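Local atomic coordinates of L-fuculose phosphate aldolase (Streptococcus pneumoniae, PDB entry 4C24), a protein that is a zinc-containing member of the class II aldolase and adducin family, with an AraD-like domain and an assembly of four chains. Residues M43-S48 against V61-N66; E79-L84 against G137-A142; P113-H118 against P195-D200; Y119-A124 against E201-M206. All blocks are in the same frame, centred on the assembly; numbering follows the deposited sequence.

Contact 1 of 4, residues M43-S48 against V61-N66; sequences MAITPS and VVMDIN. With SO4 (sulfate ion), chain E.
M43 and M63 form an antiparallel hydrogen-bonded pair through two backbone hydrogen bonds, M43 N to M63 O and M63 N to M43 O, each 2.8 Å long, and I45 and V61 are joined by a second pair of bonds; between them A44 and V62 are a non-hydrogen-bonded pair. The side chains of the first four residues lie on one face of the sheet, those of A44 and V62 on the other. M43 O also takes a CA-H...O contact from V62 CA at 3.2 Å, and V61 O is shared likewise between I45 N and A44 CA. Strands 42-45 and 61-64 are thus antiparallel neighbours in the mixed sheet of the AraD-like domain, flanked by strands 32-37 and 69-71. On the face of the four, M43 runs straight to SD and turns at chi3 (74°), which brings its CE to 3.6 Å from M63 SD; M63 has two conformers, so this detail is doubtful. I45 CG2 rests 4.1 Å from V61 CB. H83, Y87 and W80 of helix 80-89 pack on this face. On the other, A44 CB and V62 CG2 stand 4.3 Å apart. Beyond the strand, S48 OG donates to sulfate O1 (3.0 Å), an ion also bound by N32, G49, S77 and S78.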
# COMPACT_ATOMS: atom_id res chain seq x y z
N MET A 43 -22.89 -18.57 -21.00
CA MET A 43 -21.93 -17.78 -20.25
C MET A 43 -22.04 -16.29 -20.60
O MET A 43 -22.04 -15.94 -21.77
CB MET A 43 -20.50 -18.31 -20.53
CG MET A 43 -19.44 -17.51 -19.79
SD MET A 43 -17.76 -18.13 -20.09
CE MET A 43 -17.45 -17.56 -21.75
N ALA A 44 -22.08 -15.43 -19.58
CA ALA A 44 -21.93 -14.01 -19.79
C ALA A 44 -20.54 -13.62 -19.32
O ALA A 44 -20.13 -13.98 -18.22
CB ALA A 44 -23.00 -13.25 -19.01
N ILE A 45 -19.83 -12.87 -20.14
CA ILE A 45 -18.43 -12.55 -19.84
C ILE A 45 -18.12 -11.09 -20.17
O ILE A 45 -18.74 -10.49 -21.05
CB ILE A 45 -17.50 -13.54 -20.57
CG1 ILE A 45 -16.08 -13.38 -20.06
CG2 ILE A 45 -17.59 -13.38 -22.09
CD1 ILE A 45 -15.16 -14.56 -20.37
N THR A 46 -17.18 -10.50 -19.47
CA THR A 46 -16.72 -9.15 -19.79
C THR A 46 -16.04 -9.07 -21.14
O THR A 46 -15.53 -10.07 -21.64
CB THR A 46 -15.81 -8.62 -18.66
OG1 THR A 46 -14.76 -9.59 -18.42
CG2 THR A 46 -16.62 -8.45 -17.39
N PRO A 47 -16.05 -7.89 -21.78
CA PRO A 47 -15.49 -7.73 -23.11
C PRO A 47 -13.98 -7.52 -23.06
O PRO A 47 -13.45 -7.16 -22.00
CB PRO A 47 -16.17 -6.45 -23.61
CG PRO A 47 -16.26 -5.65 -22.35
CD PRO A 47 -16.70 -6.64 -21.32
N SER A 48 -13.32 -7.69 -24.21
CA SER A 48 -11.86 -7.51 -24.27
C SER A 48 -11.49 -6.03 -24.29
O SER A 48 -12.16 -5.24 -24.95
CB SER A 48 -11.28 -8.17 -25.52
OG SER A 48 -9.88 -7.98 -25.57
N VAL A 61 -20.66 -9.83 -23.20
CA VAL A 61 -20.83 -10.77 -24.27
C VAL A 61 -21.43 -12.04 -23.71
O VAL A 61 -21.03 -12.51 -22.63
CB VAL A 61 -19.49 -11.09 -24.98
CG1 VAL A 61 -19.70 -12.14 -26.06
CG2 VAL A 61 -18.86 -9.84 -25.60
N VAL A 62 -22.40 -12.59 -24.43
CA VAL A 62 -23.07 -13.80 -23.96
C VAL A 62 -22.79 -14.88 -24.99
O VAL A 62 -22.90 -14.66 -26.20
CB VAL A 62 -24.59 -13.60 -23.79
CG1 VAL A 62 -25.25 -14.87 -23.26
CG2 VAL A 62 -24.82 -12.45 -22.83
N MET A 63 -22.38 -16.05 -24.51
CA MET A 63 -21.95 -17.13 -25.35
C MET A 63 -22.66 -18.41 -24.97
O MET A 63 -22.96 -18.61 -23.81
CB MET A 63 -20.50 -17.37 -25.02
CG MET A 63 -19.57 -17.46 -26.18
SD MET A 63 -17.99 -17.57 -25.34
CE MET A 63 -17.51 -15.85 -25.39
N ASP A 64 -22.86 -19.31 -25.93
CA ASP A 64 -23.35 -20.64 -25.61
C ASP A 64 -22.18 -21.57 -25.18
O ASP A 64 -21.03 -21.15 -25.17
CB ASP A 64 -24.20 -21.21 -26.76
CG ASP A 64 -23.39 -21.73 -27.93
OD1 ASP A 64 -22.13 -21.79 -27.88
OD2 ASP A 64 -24.02 -22.13 -28.95
N ILE A 65 -22.51 -22.80 -24.83
CA ILE A 65 -21.53 -23.70 -24.19
C ILE A 65 -20.39 -24.05 -25.14
O ILE A 65 -19.33 -24.47 -24.67
CB ILE A 65 -22.18 -24.98 -23.62
CG1 ILE A 65 -21.23 -25.68 -22.64
CG2 ILE A 65 -22.59 -25.94 -24.73
CD1 ILE A 65 -20.94 -24.89 -21.41
N ASN A 66 -20.60 -23.87 -26.44
CA ASN A 66 -19.53 -24.11 -27.43
C ASN A 66 -18.81 -22.84 -27.89
O ASN A 66 -18.00 -22.85 -28.83
CB ASN A 66 -20.10 -24.92 -28.58
CG ASN A 66 -20.48 -26.31 -28.14
OD1 ASN A 66 -19.62 -27.08 -27.71
ND2 ASN A 66 -21.76 -26.63 -28.19
S SO4 E . -9.21 -9.11 -21.65
O1 SO4 E . -9.31 -9.51 -23.08
O2 SO4 E . -7.96 -9.68 -21.14
O3 SO4 E . -9.20 -7.64 -21.68
O4 SO4 E . -10.34 -9.65 -20.86

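Contact 2 of 4, residues E79-L84 against G137-A142; sequences EWYMHL and GTKELA
E79 and G137 meet through the carboxylate of the glutamate, whose OE1 accepts a weak hydrogen bond from G137 N at 3.0 Å, bent to 134° at the hydrogen. The glutamate chain turns at chi2 (-69°), which carries CD round to the glycine. OE1 also receives a hydrogen bond from a water that donates to T138 O as well, so this oxygen has both a backbone and a solvent partner. L141 CD2 lies against the same carboxylate, 3.7 Å from OE1, with the two side chains crossing at about a right angle.

Next to L141, A142 CB packs on Y81 and M82 of helix 80-89, 3.4 Å from Y81 CD2 and 3.5 Å from M82 CA. K139 borders the tyrosine ring too: its CA sits at the ring edge, in plane, and its CG lies 3.8 Å from Y81 CE2. M82 SD approaches L141 CG at 4.1 Å, and a second water bridges M82 O and A142 O by donating to both.

Further out, T138 caps helix 139-149: its OG1 accepts from L141 N at 3.2 Å and is also hydrogen-bonded to T135 O. E79 holds the N-cap position of helix 80-89, and its N bonds to S77 OG. M82 packs on H98 and E79 on H160, both zinc ligands. The E79 side chain comes to about 4 Å from the zinc ion, beside the site formed by G30, H98, H100 and H160; through E79 the start of helix 139-149 is linked to the edge of that site.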
# COMPACT_ATOMS: atom_id res chain seq x y z
N GLU A 79 -9.72 -14.20 -22.71
CA GLU A 79 -9.66 -15.42 -21.89
C GLU A 79 -10.97 -16.21 -21.82
O GLU A 79 -11.18 -17.04 -20.94
CB GLU A 79 -9.16 -15.10 -20.47
CG GLU A 79 -7.80 -14.44 -20.44
CD GLU A 79 -6.64 -15.35 -20.86
OE1 GLU A 79 -6.83 -16.49 -21.36
OE2 GLU A 79 -5.51 -14.85 -20.71
N TRP A 80 -11.90 -15.90 -22.75
CA TRP A 80 -13.20 -16.51 -22.70
C TRP A 80 -13.19 -18.01 -22.66
O TRP A 80 -14.01 -18.60 -21.97
CB TRP A 80 -14.08 -16.00 -23.85
CG TRP A 80 -13.60 -16.46 -25.21
CD1 TRP A 80 -12.75 -15.81 -26.06
CD2 TRP A 80 -13.93 -17.71 -25.86
NE1 TRP A 80 -12.50 -16.58 -27.18
CE2 TRP A 80 -13.20 -17.74 -27.09
CE3 TRP A 80 -14.71 -18.81 -25.50
CZ2 TRP A 80 -13.27 -18.84 -27.97
CZ3 TRP A 80 -14.79 -19.89 -26.37
CH2 TRP A 80 -14.07 -19.89 -27.60
N TYR A 81 -12.21 -18.65 -23.32
CA TYR A 81 -12.18 -20.09 -23.33
C TYR A 81 -11.62 -20.67 -22.03
O TYR A 81 -12.08 -21.72 -21.56
CB TYR A 81 -11.49 -20.61 -24.57
CG TYR A 81 -11.50 -22.11 -24.69
CD1 TYR A 81 -12.68 -22.86 -24.69
CD2 TYR A 81 -10.29 -22.79 -24.82
CE1 TYR A 81 -12.68 -24.24 -24.81
CE2 TYR A 81 -10.27 -24.16 -24.92
CZ TYR A 81 -11.44 -24.89 -24.92
OH TYR A 81 -11.44 -26.25 -25.02
N MET A 82 -10.74 -19.91 -21.38
CA MET A 82 -10.30 -20.32 -20.05
C MET A 82 -11.47 -20.36 -19.06
O MET A 82 -11.57 -21.24 -18.23
CB MET A 82 -9.17 -19.42 -19.56
CG MET A 82 -8.78 -19.69 -18.13
SD MET A 82 -7.21 -18.94 -17.66
CE MET A 82 -7.68 -17.21 -17.82
N HIS A 83 -12.41 -19.41 -19.20
CA HIS A 83 -13.60 -19.49 -18.36
C HIS A 83 -14.54 -20.59 -18.80
O HIS A 83 -14.97 -21.42 -17.98
CB HIS A 83 -14.41 -18.15 -18.46
CG HIS A 83 -13.74 -16.97 -17.84
ND1 HIS A 83 -14.27 -16.29 -16.76
CD2 HIS A 83 -12.54 -16.38 -18.11
CE1 HIS A 83 -13.46 -15.30 -16.43
NE2 HIS A 83 -12.39 -15.35 -17.21
N LEU A 84 -14.84 -20.62 -20.10
CA LEU A 84 -15.81 -21.57 -20.63
C LEU A 84 -15.47 -23.03 -20.34
O LEU A 84 -16.34 -23.82 -19.97
CB LEU A 84 -16.00 -21.33 -22.11
CG LEU A 84 -17.17 -22.07 -22.76
CD1 LEU A 84 -18.52 -21.68 -22.14
CD2 LEU A 84 -17.16 -21.87 -24.27
N GLY A 137 -4.73 -16.18 -23.51
CA GLY A 137 -5.79 -16.23 -24.49
C GLY A 137 -5.80 -17.46 -25.39
O GLY A 137 -6.52 -17.52 -26.37
N THR A 138 -4.99 -18.47 -25.05
CA THR A 138 -4.92 -19.66 -25.88
C THR A 138 -5.68 -20.86 -25.30
O THR A 138 -6.00 -20.88 -24.12
CB THR A 138 -3.46 -20.10 -26.11
OG1 THR A 138 -2.88 -20.46 -24.86
CG2 THR A 138 -2.67 -19.00 -26.80
N LYS A 139 -5.97 -21.85 -26.15
CA LYS A 139 -6.56 -23.11 -25.70
C LYS A 139 -5.66 -23.83 -24.71
O LYS A 139 -6.16 -24.48 -23.80
CB LYS A 139 -6.84 -24.06 -26.86
CG LYS A 139 -7.89 -23.54 -27.84
CD LYS A 139 -8.21 -24.58 -28.91
CE LYS A 139 -6.99 -25.11 -29.69
NZ LYS A 139 -6.30 -24.11 -30.54
N GLU A 140 -4.35 -23.76 -24.94
CA GLU A 140 -3.39 -24.40 -24.06
C GLU A 140 -3.53 -23.83 -22.65
O GLU A 140 -3.60 -24.59 -21.69
CB GLU A 140 -1.98 -24.17 -24.56
N LEU A 141 -3.63 -22.51 -22.51
CA LEU A 141 -3.80 -21.90 -21.19
C LEU A 141 -5.10 -22.36 -20.56
O LEU A 141 -5.13 -22.74 -19.38
CB LEU A 141 -3.71 -20.38 -21.24
CG LEU A 141 -3.87 -19.71 -19.88
CD1 LEU A 141 -2.79 -20.17 -18.90
CD2 LEU A 141 -3.86 -18.20 -20.03
N ALA A 142 -6.18 -22.38 -21.36
CA ALA A 142 -7.47 -22.83 -20.85
C ALA A 142 -7.40 -24.25 -20.30
O ALA A 142 -7.87 -24.53 -19.21
CB ALA A 142 -8.55 -22.73 -21.92
O HOH W 1 -7.60 -18.78 -22.68
O HOH W 2 -9.54 -22.96 -17.39

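Contact 3 of 4, residues P113-H118 against P195-D200; sequences PLPASH and PVVLPD
V197 turns its two methyl branches onto P115 and A116: CG1 is anti to the backbone N (chi1 176°) and comes to 3.7 Å from A116 N, while CG2, beside its own N, lies 4.0 Å from P115 CG. The valine and proline side chains cross at about a right angle. In L198, chi1 sets CG beside the backbone N and against A116 O, where CB already lies.

That oxygen is the polar centre of the contact. It accepts L198 N at 2.9 Å in a nearly straight bond (171° at the hydrogen), with the donor standing 42° above the carbonyl plane. Next to it, S117 CA makes a CA-H...O contact of 3.4 Å with V196 O, and S117 CB packs against P195 CB at 4.1 Å. A116 CB and L198 CB add a looser apolar touch at 4.2 Å.

M203 of helix 200-210 packs on both A116 and L198, and Y186 of helix 169-192 lies against P115 and S117. The region also faces a second subunit: H118 NE2 is hydrogen-bonded to H160 O of that subunit, and V196 makes backbone hydrogen bonds to it.

A116 is the centre of an inverse gamma turn, with a weak S117 N to P115 O bond, and the turn is joined to the linker that ends at P199, the N-cap of the C-terminal helix.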
# COMPACT_ATOMS: atom_id res chain seq x y z
N PRO A 113 3.73 -22.99 -5.87
CA PRO A 113 2.38 -23.14 -5.33
C PRO A 113 2.19 -22.42 -4.00
O PRO A 113 3.14 -22.01 -3.33
CB PRO A 113 2.24 -24.64 -5.17
CG PRO A 113 3.66 -25.12 -4.87
CD PRO A 113 4.55 -24.21 -5.66
N LEU A 114 0.93 -22.24 -3.62
CA LEU A 114 0.62 -21.63 -2.34
C LEU A 114 0.10 -22.65 -1.34
O LEU A 114 -0.98 -23.21 -1.53
CB LEU A 114 -0.46 -20.55 -2.56
CG LEU A 114 -1.05 -19.85 -1.34
CD1 LEU A 114 -0.01 -19.14 -0.50
CD2 LEU A 114 -2.09 -18.85 -1.81
N PRO A 115 0.86 -22.89 -0.26
CA PRO A 115 0.42 -23.84 0.75
C PRO A 115 -0.36 -23.20 1.88
O PRO A 115 -0.54 -21.98 1.88
CB PRO A 115 1.75 -24.40 1.29
CG PRO A 115 2.66 -23.22 1.21
CD PRO A 115 2.18 -22.33 0.07
N ALA A 116 -0.80 -24.02 2.83
CA ALA A 116 -1.62 -23.59 3.96
C ALA A 116 -0.83 -22.96 5.11
O ALA A 116 -0.93 -23.41 6.26
CB ALA A 116 -2.44 -24.75 4.48
N SER A 117 -0.09 -21.89 4.82
CA SER A 117 0.54 -21.12 5.88
C SER A 117 -0.49 -20.31 6.66
O SER A 117 -0.26 -19.97 7.80
CB SER A 117 1.68 -20.22 5.37
OG SER A 117 1.33 -19.55 4.15
N HIS A 118 -1.61 -19.98 6.01
CA HIS A 118 -2.75 -19.39 6.69
C HIS A 118 -3.96 -20.25 6.44
O HIS A 118 -4.18 -20.70 5.31
CB HIS A 118 -3.00 -17.99 6.18
CG HIS A 118 -3.91 -17.20 7.07
ND1 HIS A 118 -5.27 -17.38 7.07
CD2 HIS A 118 -3.64 -16.28 8.03
CE1 HIS A 118 -5.81 -16.58 7.98
NE2 HIS A 118 -4.84 -15.91 8.58
N PRO A 195 7.87 -20.26 6.70
CA PRO A 195 6.46 -20.26 7.05
C PRO A 195 6.04 -21.63 7.58
O PRO A 195 6.44 -22.65 7.04
CB PRO A 195 5.78 -19.99 5.69
CG PRO A 195 6.82 -19.34 4.85
CD PRO A 195 8.09 -20.04 5.27
N VAL A 196 5.25 -21.64 8.65
CA VAL A 196 4.70 -22.87 9.17
C VAL A 196 3.44 -23.24 8.40
O VAL A 196 2.49 -22.43 8.32
CB VAL A 196 4.39 -22.72 10.65
CG1 VAL A 196 3.81 -24.01 11.20
CG2 VAL A 196 5.68 -22.33 11.38
N VAL A 197 3.43 -24.43 7.81
CA VAL A 197 2.31 -24.88 6.99
C VAL A 197 1.46 -25.87 7.75
O VAL A 197 1.96 -26.88 8.28
CB VAL A 197 2.77 -25.49 5.66
CG1 VAL A 197 1.58 -26.03 4.86
CG2 VAL A 197 3.58 -24.48 4.86
N LEU A 198 0.15 -25.58 7.79
CA LEU A 198 -0.78 -26.44 8.50
C LEU A 198 -0.86 -27.79 7.81
O LEU A 198 -0.80 -27.86 6.59
CB LEU A 198 -2.16 -25.78 8.58
CG LEU A 198 -2.08 -24.48 9.38
CD1 LEU A 198 -3.45 -23.79 9.29
CD2 LEU A 198 -1.62 -24.67 10.83
N PRO A 199 -0.98 -28.88 8.59
CA PRO A 199 -0.99 -30.20 7.94
C PRO A 199 -2.28 -30.49 7.19
O PRO A 199 -3.32 -29.86 7.47
CB PRO A 199 -0.81 -31.18 9.11
CG PRO A 199 -1.17 -30.43 10.34
CD PRO A 199 -1.00 -28.96 10.06
N ASP A 200 -2.23 -31.41 6.24
CA ASP A 200 -3.38 -31.75 5.43
C ASP A 200 -4.61 -32.13 6.27
O ASP A 200 -5.74 -31.77 5.91
CB ASP A 200 -3.05 -32.89 4.45
CG ASP A 200 -2.19 -32.43 3.28
OD1 ASP A 200 -1.80 -31.24 3.22
OD2 ASP A 200 -1.89 -33.30 2.41

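Contact 4 of 4, residues Y119-A124 against E201-M206; sequences YMIAVA and EEMELM
M206 reaches from its helix over A122 to Y119, and each of its side-chain atoms finds a partner there. CB lies 3.8 Å from A122 CB. CG comes closer to the same methyl, at 3.6 Å, and also borders Y119 O. The chain then bends at chi2 (62°), which places SD beside the tyrosine, 3.7 Å from Y119 CD1. Sulfur and ring form an oblique Met-aromatic contact, with SD 4.8 Å from the ring centroid and 58° off the ring normal. A further bend at chi3 returns the terminal CE to Y119 CB, at 3.8 Å. Taken as a whole, the two side chains cross at about a right angle.

M203, one turn earlier, supplies a second methyl. Its CE lies 3.6 Å from Y119 O and 3.7 Å from A122 CB; it also approaches I121 CG2, though I121 has two conformers and that detail is doubtful. Y119 O is itself hydrogen-bonded by A122 N within the 3-10 segment 119-123.

F210, further along the helix, packs on Y119 and A122. Y119 also meets a second subunit, its ring edge-to-face with H160 of that chain, and its side chain comes to about 4 Å from a bound zinc ion. E202 OE2 is hydrogen-bonded to Y133 OH and T135 OG1 of the second subunit.

Between segments 119-124 and 201-206 no hydrogen bond is formed: thioether sulfur, methyl groups and one aromatic ring hold them, so the join rests on shape and dispersion, while E202 makes its hydrogen bonds to the second subunit.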
# COMPACT_ATOMS: atom_id res chain seq x y z
N TYR A 119 -4.76 -20.47 7.49
CA TYR A 119 -5.91 -21.37 7.37
C TYR A 119 -6.99 -20.93 6.37
O TYR A 119 -7.74 -21.76 5.87
CB TYR A 119 -6.54 -21.67 8.73
CG TYR A 119 -7.48 -20.62 9.23
CD1 TYR A 119 -8.82 -20.68 8.89
CD2 TYR A 119 -7.04 -19.57 10.03
CE1 TYR A 119 -9.71 -19.72 9.33
CE2 TYR A 119 -7.94 -18.60 10.48
CZ TYR A 119 -9.27 -18.70 10.12
OH TYR A 119 -10.16 -17.74 10.55
N MET A 120 -7.03 -19.63 6.07
CA MET A 120 -8.08 -19.11 5.18
C MET A 120 -7.99 -19.59 3.75
O MET A 120 -8.91 -19.43 2.94
CB MET A 120 -8.12 -17.59 5.23
CG MET A 120 -8.79 -17.07 6.49
SD MET A 120 -10.52 -17.54 6.65
CE MET A 120 -11.17 -17.06 5.07
N ILE A 121 -6.87 -20.21 3.39
CA ILE A 121 -6.73 -20.74 2.05
C ILE A 121 -7.79 -21.81 1.79
O ILE A 121 -8.05 -22.14 0.66
CB ILE A 121 -5.29 -21.24 1.75
CG1 ILE A 121 -5.06 -21.31 0.24
CG2 ILE A 121 -4.96 -22.55 2.49
CD1 ILE A 121 -5.40 -20.02 -0.49
N ALA A 122 -8.36 -22.38 2.85
CA ALA A 122 -9.43 -23.39 2.70
C ALA A 122 -10.65 -22.92 1.89
O ALA A 122 -11.42 -23.74 1.42
CB ALA A 122 -9.86 -23.92 4.04
N VAL A 123 -10.79 -21.62 1.68
CA VAL A 123 -11.80 -21.18 0.71
C VAL A 123 -11.53 -21.70 -0.70
O VAL A 123 -12.45 -21.85 -1.50
CB VAL A 123 -12.00 -19.65 0.69
CG1 VAL A 123 -12.43 -19.15 2.06
CG2 VAL A 123 -10.75 -18.93 0.16
N ALA A 124 -10.27 -21.98 -1.02
CA ALA A 124 -9.92 -22.53 -2.31
C ALA A 124 -9.55 -24.02 -2.26
O ALA A 124 -9.81 -24.73 -3.21
CB ALA A 124 -8.80 -21.71 -2.91
N GLU A 201 -4.41 -32.87 7.36
CA GLU A 201 -5.52 -33.28 8.24
C GLU A 201 -6.25 -32.05 8.77
O GLU A 201 -7.49 -32.02 8.82
CB GLU A 201 -5.02 -34.13 9.41
CG GLU A 201 -6.15 -34.60 10.32
CD GLU A 201 -5.78 -35.78 11.21
OE1 GLU A 201 -4.63 -36.28 11.12
OE2 GLU A 201 -6.65 -36.21 11.99
N GLU A 202 -5.49 -31.04 9.18
CA GLU A 202 -6.08 -29.81 9.70
C GLU A 202 -6.81 -29.10 8.57
O GLU A 202 -7.91 -28.57 8.78
CB GLU A 202 -5.01 -28.91 10.32
CG GLU A 202 -5.55 -27.59 10.88
CD GLU A 202 -6.42 -27.73 12.12
OE1 GLU A 202 -6.60 -28.87 12.62
OE2 GLU A 202 -6.90 -26.68 12.60
N MET A 203 -6.23 -29.11 7.37
CA MET A 203 -6.91 -28.49 6.22
C MET A 203 -8.17 -29.24 5.79
O MET A 203 -9.14 -28.62 5.34
CB MET A 203 -5.95 -28.23 5.06
CG MET A 203 -4.86 -27.23 5.43
SD MET A 203 -5.45 -25.72 6.24
CE MET A 203 -6.38 -24.97 4.91
N GLU A 204 -8.17 -30.57 5.94
CA GLU A 204 -9.37 -31.38 5.68
C GLU A 204 -10.47 -30.97 6.65
O GLU A 204 -11.64 -30.82 6.26
CB GLU A 204 -9.04 -32.87 5.85
N LEU A 205 -10.09 -30.76 7.91
CA LEU A 205 -11.01 -30.26 8.93
C LEU A 205 -11.52 -28.87 8.56
O LEU A 205 -12.70 -28.59 8.68
CB LEU A 205 -10.33 -30.28 10.31
CG LEU A 205 -11.00 -29.70 11.56
CD1 LEU A 205 -12.44 -30.13 11.73
CD2 LEU A 205 -10.17 -30.11 12.76
N MET A 206 -10.61 -28.03 8.08
CA MET A 206 -10.96 -26.68 7.68
C MET A 206 -12.02 -26.67 6.58
O MET A 206 -12.97 -25.88 6.63
CB MET A 206 -9.70 -25.94 7.23
CG MET A 206 -9.68 -24.46 7.64
SD MET A 206 -9.71 -24.23 9.43
CE MET A 206 -8.13 -24.98 9.86

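From the N terminus, contact 1 comes first and closes the short loop 49-60 between two neighbouring strands. Contact 2 follows in series, joining helix 80-89 to the start of helix 139-149 across 52 residues; W80 packs against M43, I45 and M63, so the first two contacts touch. Before that second loop closes, the chain enters 113-118 and 119-124, whose partners lie beyond helix 169-192. Contacts 3 and 4 therefore both cross contact 2, and they cross each other, since their segments alternate. They meet directly, A116 CB against M203 CG, tie the C-terminal linker and helix to the 113-124 loop, and both adjoin the second subunit. Contacts 1 and 4 lie about 32 Å apart between centres.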